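Local coordinates for protein AFP (Microbacterium arborescens, PDB 2YJK) that takes up and translocates iron as a dodecameric Dps protein of the ferritin fold, probably binding ferric iron, at the interface of chains A and B. Coordinates in Å, arbitrary orientation; residue numbers count along the deposited sequence, not the author numbering. Chains: chain A/B, AFP.

The interface of chains A and B. Residues chain A 47-48, 50-52; chain B 153-154, 157-158, 160.
The ring of A:Phe51, at the first turn of helix 51-78, packs into the C-terminal end of chain B, against the last turn of helix 135-156 and the short 3-10 turn 157-159. This patch is part of a subunit interface of the Dps dodecamer, in which the two copies are not related by an exact two-fold. With CG anti to the backbone N (chi1 172°), the ring turns one face to B:Ala157 and its tip to B:Trp153. The methyl CB of B:Ala157 sits over that face, towards its rim, 3.5 Å from CG of A:Phe51. The tip of the ring points at the indole: CZ of A:Phe51 lies over one face of B:Trp153, 3.7 Å from CZ2, with the planes 61-62° apart in an edge-to-face arrangement. Its rim atom CE2 also meets CD1 of B:Phe154 at 3.6 Å. An alanine in place of A:Phe51 would probably open a gap against the B:Ala157 methyl, the B:Trp153 indole and the B:Phe154 ring, leaving all three without their aromatic partner.

Further apolar packing flanks this ring. CB of A:Phe51 stands over the centre of the B:His158 imidazole, in a CH-pi contact, while CG2 of A:Ile52 comes to the edge of the same imidazole, in its plane. The other branch of A:Ile52 carries CD1 over a face of the B:Phe154 ring, towards its rim, a looser contact at 4.1 Å from CD2 of B:Phe154. On the opposite flank, CB of A:Arg47 touches the methyl CB of B:Ala160 at 3.7 Å.

Polar contacts lie beside these groups. The backbone N of A:Gly48 donates to the carbonyl O of B:Ala157 (3.0 Å), which ties the segment preceding helix 51-78 to the 3-10 turn. Bent at chi2 and chi3, the A:Arg47 chain brings its guanidinium near the indole N-H, where one water bridges them: its O lies in plane at the edge of both groups, 3.0 Å from NH1 of A:Arg47 and 3.1 Å from NE1 of B:Trp153.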
# COMPACT_ATOMS: atom_id res chain seq x y z
N ARG A 47 -34.08 -0.70 5.42
CA ARG A 47 -34.21 -0.64 6.90
C ARG A 47 -34.29 -2.03 7.50
O ARG A 47 -34.50 -3.03 6.81
CB ARG A 47 -35.54 0.02 7.33
CG ARG A 47 -35.96 1.17 6.47
CD ARG A 47 -35.12 2.28 6.72
NE ARG A 47 -35.64 3.19 7.72
CZ ARG A 47 -34.96 4.28 8.09
NH1 ARG A 47 -33.75 4.55 7.56
NH2 ARG A 47 -35.49 5.09 9.00
N GLY A 48 -34.15 -2.08 8.82
CA GLY A 48 -34.46 -3.31 9.53
C GLY A 48 -33.24 -4.04 10.05
O GLY A 48 -32.12 -3.54 9.94
N ASN A 50 -31.17 -6.38 9.58
CA ASN A 50 -29.95 -6.67 8.92
C ASN A 50 -29.36 -5.44 8.18
O ASN A 50 -28.70 -5.62 7.18
CB ASN A 50 -30.34 -7.66 7.86
CG ASN A 50 -29.44 -8.82 7.78
OD1 ASN A 50 -28.30 -8.78 8.24
ND2 ASN A 50 -29.93 -9.86 7.13
N PHE A 51 -29.64 -4.22 8.63
CA PHE A 51 -29.29 -3.01 7.89
C PHE A 51 -27.85 -2.97 7.39
O PHE A 51 -27.59 -2.80 6.21
CB PHE A 51 -29.58 -1.70 8.72
CG PHE A 51 -29.06 -0.49 8.05
CD1 PHE A 51 -29.75 0.07 6.96
CD2 PHE A 51 -27.87 0.10 8.44
CE1 PHE A 51 -29.30 1.24 6.37
CE2 PHE A 51 -27.38 1.23 7.78
CZ PHE A 51 -28.08 1.78 6.71
N ILE A 52 -26.89 -3.07 8.30
CA ILE A 52 -25.52 -2.71 7.89
C ILE A 52 -24.96 -3.69 6.85
O ILE A 52 -24.41 -3.27 5.81
CB ILE A 52 -24.55 -2.39 9.09
CG1 ILE A 52 -23.27 -1.67 8.58
CG2 ILE A 52 -24.15 -3.63 9.82
CD1 ILE A 52 -23.49 -0.13 8.14
N TRP B 153 -27.85 7.19 12.28
CA TRP B 153 -28.69 6.54 11.29
C TRP B 153 -28.26 5.06 11.13
O TRP B 153 -29.10 4.16 11.13
CB TRP B 153 -28.66 7.29 9.96
CG TRP B 153 -29.06 6.45 8.76
CD1 TRP B 153 -30.22 5.68 8.62
CD2 TRP B 153 -28.38 6.38 7.49
NE1 TRP B 153 -30.23 5.08 7.36
CE2 TRP B 153 -29.12 5.49 6.66
CE3 TRP B 153 -27.17 6.94 7.00
CZ2 TRP B 153 -28.69 5.15 5.36
CZ3 TRP B 153 -26.75 6.59 5.71
CH2 TRP B 153 -27.52 5.72 4.89
N PHE B 154 -26.97 4.80 11.02
CA PHE B 154 -26.52 3.41 10.83
C PHE B 154 -26.94 2.56 12.02
O PHE B 154 -27.29 1.42 11.85
CB PHE B 154 -25.00 3.27 10.75
CG PHE B 154 -24.38 3.68 9.44
CD1 PHE B 154 -25.15 3.99 8.34
CD2 PHE B 154 -23.00 3.75 9.34
CE1 PHE B 154 -24.58 4.33 7.09
CE2 PHE B 154 -22.36 4.13 8.08
CZ PHE B 154 -23.18 4.42 6.95
N ALA B 157 -31.29 2.59 12.00
CA ALA B 157 -31.87 1.91 10.85
C ALA B 157 -32.14 0.44 11.22
O ALA B 157 -33.11 -0.12 10.77
CB ALA B 157 -30.91 1.98 9.63
N HIS B 158 -31.33 -0.15 12.11
CA HIS B 158 -31.53 -1.57 12.53
C HIS B 158 -32.86 -1.82 13.29
O HIS B 158 -33.36 -2.94 13.26
CB HIS B 158 -30.42 -2.07 13.42
CG HIS B 158 -29.13 -2.28 12.69
ND1 HIS B 158 -28.18 -1.30 12.58
CD2 HIS B 158 -28.66 -3.35 12.01
CE1 HIS B 158 -27.17 -1.75 11.84
NE2 HIS B 158 -27.43 -3.00 11.50
N ALA B 160 -35.72 0.01 12.82
CA ALA B 160 -36.83 0.58 12.02
C ALA B 160 -37.90 -0.46 11.77
O ALA B 160 -39.11 -0.19 11.93
CB ALA B 160 -36.32 1.17 10.72
O HOH W 1 -31.99 3.57 5.32